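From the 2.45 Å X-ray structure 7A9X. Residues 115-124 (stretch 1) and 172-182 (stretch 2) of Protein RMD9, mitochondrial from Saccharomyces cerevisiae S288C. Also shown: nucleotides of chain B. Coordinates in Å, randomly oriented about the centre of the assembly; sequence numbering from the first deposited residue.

Stretch 1 (115-124) LHNGLRSTRD
Stretch 2 172-182: THLLTSFKELS

Two helices of one chain, running in roughly the same direction, pack through a small, largely polar contact in which His116 and Glu180 are central and whose C-terminal end is tied to bound RNA. Residues 115-124 are helical throughout, within a longer helix; residues 172-180 form the end of a second helix, and Leu181 (phi/psi -89/10°) is the first residue to leave helical geometry, followed by Ser182 at 63/41°. The axes approach to 9.8 Å with a crossing angle of 30°, and the register is set by His116 CA lying 5.6 Å from Ser177 CA. Together the stretches bury 395 Å².

His116 (chi1 t, -173°; chi2 -169°) points toward the second helix and fits as a knob among His173, Thr176, Ser177 and Glu180. Both ring nitrogens are engaged. His116 ND1 hydrogen-bonds His173 ND1 at 3.0 Å, nearly linearly, and the two rings meet rim to rim, with centroids 5.3 Å apart and planes at 64°; His173 has chi1 m and chi2 -77°. His116 NE2 donates to Glu180 OE2 at 2.6 Å. Close packing completes the pocket: His116 CB lies 3.3 Å from Ser177 OG, and His116 CE1 3.6 Å from Thr176 CG2. Ser177 OG (chi1 m) itself donates to His173 O at 2.6 Å, one turn back in its own helix.

Glu180 (chi1 m, chi2 t, chi3 13°) has its CA-to-CB bond directed toward the first helix, and its carboxylate also meets Arg123 (m, t, m; chi4 -99°). Arg123 NH2 and NH1 both donate to Glu180 OE1, at 2.8 and 2.9 Å, forming a salt bridge at the edge of the guanidinium. The same group reaches the RNA: Arg123 NE donates to A7 OP2 at 2.6 Å and Arg123 NH1 to A6 O2' at 2.7 Å, while C8 N4 lies over one face. C8 N4 in turn donates to Glu180 O at 3.2 Å, so both side chain and backbone of Glu180 take part.

Arg120 (m, t, t; chi4 172°) approaches Glu180 less directly. Arg120 NE is 4.4 Å from Glu180 OE2, which lies well out of the guanidinium plane, and a water bridges them, accepting from Arg120 NE (2.9 Å) and donating to Glu180 OE2 (2.7 Å) and A6 OP2 (2.8 Å). Arg120 NH2 donates to Asn117 OD1 at 3.0 Å.

Beside this network, Leu119 (m, t) adds an apolar patch: Leu119 CD1 packs 3.7 Å from Ser177 CB, and Leu119 CD2 4.1 Å from Leu181 CD2 (Leu181 also m, t).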

# COMPACT_ATOMS: atom_id res chain seq x y z
N LEU A 115 5.32 -16.30 9.81
CA LEU A 115 5.05 -14.89 10.06
C LEU A 115 5.23 -14.06 8.80
O LEU A 115 4.51 -13.07 8.59
CB LEU A 115 5.95 -14.37 11.18
CG LEU A 115 5.83 -15.05 12.55
CD1 LEU A 115 6.91 -14.54 13.49
CD2 LEU A 115 4.45 -14.82 13.14
N HIS A 116 6.17 -14.45 7.93
CA HIS A 116 6.32 -13.76 6.65
C HIS A 116 5.07 -13.93 5.80
O HIS A 116 4.55 -12.96 5.24
CB HIS A 116 7.55 -14.28 5.91
CG HIS A 116 7.88 -13.51 4.67
ND1 HIS A 116 8.81 -13.95 3.75
CD2 HIS A 116 7.40 -12.34 4.19
CE1 HIS A 116 8.89 -13.07 2.76
NE2 HIS A 116 8.05 -12.09 3.01
N ASN A 117 4.56 -15.17 5.70
CA ASN A 117 3.33 -15.39 4.94
C ASN A 117 2.14 -14.69 5.58
O ASN A 117 1.18 -14.34 4.88
CB ASN A 117 3.07 -16.88 4.79
CG ASN A 117 3.93 -17.52 3.72
OD1 ASN A 117 4.78 -16.86 3.13
ND2 ASN A 117 3.71 -18.81 3.47
N GLY A 118 2.18 -14.47 6.90
CA GLY A 118 1.14 -13.69 7.54
C GLY A 118 1.14 -12.25 7.07
O GLY A 118 0.08 -11.67 6.79
N LEU A 119 2.32 -11.64 6.98
CA LEU A 119 2.43 -10.30 6.41
C LEU A 119 1.89 -10.28 4.98
O LEU A 119 1.13 -9.38 4.61
CB LEU A 119 3.89 -9.84 6.43
CG LEU A 119 4.54 -9.68 7.80
CD1 LEU A 119 6.05 -9.50 7.66
CD2 LEU A 119 3.93 -8.51 8.54
N ARG A 120 2.28 -11.27 4.18
CA ARG A 120 1.79 -11.35 2.80
C ARG A 120 0.27 -11.45 2.76
O ARG A 120 -0.39 -10.77 1.97
CB ARG A 120 2.44 -12.54 2.09
CG ARG A 120 3.93 -12.39 1.88
CD ARG A 120 4.59 -13.72 1.55
NE ARG A 120 5.78 -13.54 0.73
CZ ARG A 120 6.63 -14.51 0.42
NH1 ARG A 120 7.68 -14.26 -0.34
NH2 ARG A 120 6.43 -15.74 0.89
N SER A 121 -0.31 -12.29 3.62
CA SER A 121 -1.75 -12.47 3.63
C SER A 121 -2.46 -11.23 4.16
O SER A 121 -3.52 -10.85 3.64
CB SER A 121 -2.13 -13.69 4.47
OG SER A 121 -3.54 -13.81 4.57
N THR A 122 -1.90 -10.58 5.18
CA THR A 122 -2.53 -9.36 5.70
C THR A 122 -2.60 -8.28 4.63
O THR A 122 -3.64 -7.63 4.45
CB THR A 122 -1.77 -8.85 6.93
OG1 THR A 122 -1.67 -9.90 7.90
CG2 THR A 122 -2.49 -7.67 7.54
N ARG A 123 -1.50 -8.07 3.89
CA ARG A 123 -1.52 -7.10 2.80
C ARG A 123 -2.55 -7.47 1.74
O ARG A 123 -3.27 -6.60 1.23
CB ARG A 123 -0.13 -6.99 2.16
CG ARG A 123 0.95 -6.41 3.06
CD ARG A 123 2.21 -6.09 2.26
NE ARG A 123 2.76 -7.26 1.59
CZ ARG A 123 3.78 -7.97 2.05
NH1 ARG A 123 4.22 -9.03 1.39
NH2 ARG A 123 4.37 -7.62 3.19
N ASP A 124 -2.64 -8.76 1.41
CA ASP A 124 -3.63 -9.21 0.43
C ASP A 124 -5.05 -8.94 0.92
O ASP A 124 -5.92 -8.55 0.13
CB ASP A 124 -3.43 -10.70 0.14
CG ASP A 124 -4.39 -11.22 -0.91
OD1 ASP A 124 -4.30 -10.77 -2.07
OD2 ASP A 124 -5.23 -12.08 -0.58
N THR A 172 16.66 -15.60 5.66
CA THR A 172 16.15 -14.84 4.53
C THR A 172 14.72 -14.36 4.77
O THR A 172 14.38 -13.22 4.42
CB THR A 172 16.21 -15.68 3.25
OG1 THR A 172 15.54 -16.93 3.46
CG2 THR A 172 17.64 -15.92 2.83
N HIS A 173 13.87 -15.21 5.33
CA HIS A 173 12.50 -14.78 5.61
C HIS A 173 12.46 -13.71 6.69
O HIS A 173 11.57 -12.85 6.67
CB HIS A 173 11.63 -15.98 6.00
CG HIS A 173 11.28 -16.88 4.85
ND1 HIS A 173 10.31 -16.57 3.92
CD2 HIS A 173 11.78 -18.09 4.49
CE1 HIS A 173 10.23 -17.54 3.03
NE2 HIS A 173 11.10 -18.47 3.35
N LEU A 174 13.40 -13.74 7.64
CA LEU A 174 13.43 -12.72 8.68
C LEU A 174 13.78 -11.36 8.09
O LEU A 174 13.08 -10.37 8.35
CB LEU A 174 14.44 -13.11 9.77
CG LEU A 174 14.49 -12.20 11.00
CD1 LEU A 174 13.31 -12.46 11.92
CD2 LEU A 174 15.81 -12.35 11.74
N LEU A 175 14.85 -11.30 7.30
CA LEU A 175 15.30 -10.06 6.69
C LEU A 175 14.36 -9.58 5.59
O LEU A 175 14.18 -8.37 5.44
CB LEU A 175 16.72 -10.25 6.14
CG LEU A 175 17.74 -10.68 7.19
CD1 LEU A 175 19.00 -11.24 6.56
CD2 LEU A 175 18.06 -9.50 8.09
N THR A 176 13.78 -10.50 4.81
CA THR A 176 12.80 -10.09 3.81
C THR A 176 11.57 -9.48 4.47
O THR A 176 11.01 -8.49 3.98
CB THR A 176 12.39 -11.27 2.94
OG1 THR A 176 13.56 -11.90 2.39
CG2 THR A 176 11.50 -10.78 1.80
N SER A 177 11.15 -10.04 5.61
CA SER A 177 10.00 -9.49 6.33
C SER A 177 10.28 -8.07 6.79
O SER A 177 9.47 -7.17 6.57
CB SER A 177 9.66 -10.38 7.52
OG SER A 177 9.26 -11.67 7.10
N PHE A 178 11.44 -7.85 7.41
CA PHE A 178 11.79 -6.50 7.85
C PHE A 178 11.93 -5.54 6.68
O PHE A 178 11.66 -4.35 6.82
CB PHE A 178 13.08 -6.54 8.68
CG PHE A 178 12.91 -7.17 10.03
CD1 PHE A 178 11.80 -6.88 10.81
CD2 PHE A 178 13.84 -8.06 10.52
CE1 PHE A 178 11.63 -7.45 12.06
CE2 PHE A 178 13.68 -8.65 11.76
CZ PHE A 178 12.58 -8.34 12.53
N LYS A 179 12.36 -6.05 5.51
CA LYS A 179 12.39 -5.20 4.32
C LYS A 179 10.98 -4.82 3.89
O LYS A 179 10.71 -3.65 3.58
CB LYS A 179 13.13 -5.92 3.19
CG LYS A 179 13.11 -5.18 1.86
CD LYS A 179 13.80 -3.83 1.96
CE LYS A 179 13.77 -3.11 0.62
NZ LYS A 179 14.45 -3.90 -0.45
N GLU A 180 10.06 -5.79 3.86
CA GLU A 180 8.68 -5.50 3.51
C GLU A 180 8.01 -4.56 4.51
O GLU A 180 7.02 -3.91 4.16
CB GLU A 180 7.88 -6.80 3.40
CG GLU A 180 8.36 -7.70 2.27
CD GLU A 180 7.68 -9.04 2.24
OE1 GLU A 180 6.66 -9.21 2.95
OE2 GLU A 180 8.16 -9.94 1.52
N LEU A 181 8.53 -4.48 5.73
CA LEU A 181 8.05 -3.53 6.72
C LEU A 181 8.78 -2.19 6.63
O LEU A 181 8.62 -1.36 7.54
CB LEU A 181 8.21 -4.11 8.13
CG LEU A 181 7.34 -5.33 8.45
CD1 LEU A 181 7.80 -6.00 9.73
CD2 LEU A 181 5.88 -4.93 8.56
N SER A 182 9.56 -1.97 5.57
CA SER A 182 10.30 -0.72 5.35
C SER A 182 11.33 -0.47 6.45
O SER A 182 11.50 0.66 6.91
CB SER A 182 9.34 0.47 5.21
OG SER A 182 8.54 0.34 4.05
P A B 6 7.27 -11.29 -3.76
OP1 A B 6 7.73 -9.91 -4.06
OP2 A B 6 7.75 -11.97 -2.53
O5' A B 6 5.68 -11.31 -3.71
C5' A B 6 4.88 -10.73 -4.74
C4' A B 6 3.51 -10.36 -4.23
O4' A B 6 2.76 -11.58 -3.95
C3' A B 6 3.51 -9.56 -2.93
O3' A B 6 2.40 -8.67 -2.90
C2' A B 6 3.33 -10.65 -1.87
O2' A B 6 2.80 -10.20 -0.64
C1' A B 6 2.40 -11.62 -2.58
N9 A B 6 2.55 -12.99 -2.09
C8 A B 6 3.64 -13.80 -2.26
N7 A B 6 3.50 -14.98 -1.70
C5 A B 6 2.25 -14.93 -1.12
C6 A B 6 1.52 -15.86 -0.37
N6 A B 6 1.98 -17.08 -0.08
N1 A B 6 0.29 -15.50 0.06
C2 A B 6 -0.16 -14.28 -0.24
N3 A B 6 0.43 -13.31 -0.93
C4 A B 6 1.64 -13.70 -1.35
P C B 8 0.11 -1.50 -4.08
OP1 C B 8 -1.00 -0.57 -4.40
OP2 C B 8 1.50 -1.16 -4.47
O5' C B 8 0.13 -1.78 -2.51
C5' C B 8 -1.07 -1.83 -1.75
C4' C B 8 -0.87 -1.23 -0.38
O4' C B 8 -0.02 -2.11 0.42
C3' C B 8 -0.19 0.15 -0.38
O3' C B 8 -0.81 1.01 0.58
C2' C B 8 1.24 -0.16 0.05
O2' C B 8 1.90 0.90 0.70
C1' C B 8 1.04 -1.36 0.97
N1 C B 8 2.24 -2.21 1.07
C2 C B 8 2.81 -2.46 2.32
O2 C B 8 2.29 -1.99 3.34
N3 C B 8 3.93 -3.23 2.39
C4 C B 8 4.47 -3.72 1.28
N4 C B 8 5.57 -4.47 1.40
C5 C B 8 3.91 -3.48 -0.01
C6 C B 8 2.81 -2.72 -0.06
P A B 7 2.52 -7.28 -2.12
OP1 A B 7 3.96 -6.90 -2.06
OP2 A B 7 1.74 -7.38 -0.85
O5' A B 7 1.76 -6.25 -3.06
C5' A B 7 2.46 -5.34 -3.90
C4' A B 7 1.51 -4.56 -4.78
O4' A B 7 1.13 -5.38 -5.92
C3' A B 7 0.21 -4.14 -4.11
O3' A B 7 -0.27 -2.93 -4.71
C2' A B 7 -0.73 -5.28 -4.48
O2' A B 7 -2.10 -4.97 -4.41
C1' A B 7 -0.27 -5.58 -5.91
N9 A B 7 -0.54 -6.95 -6.34
C8 A B 7 -0.43 -8.10 -5.60
N7 A B 7 -0.74 -9.19 -6.26
C5 A B 7 -1.08 -8.72 -7.52
C6 A B 7 -1.50 -9.38 -8.69
N6 A B 7 -1.65 -10.70 -8.78
N1 A B 7 -1.75 -8.63 -9.78
C2 A B 7 -1.59 -7.30 -9.69
N3 A B 7 -1.20 -6.57 -8.65
C4 A B 7 -0.96 -7.35 -7.59
O HOH W 1 6.39 -10.88 -0.30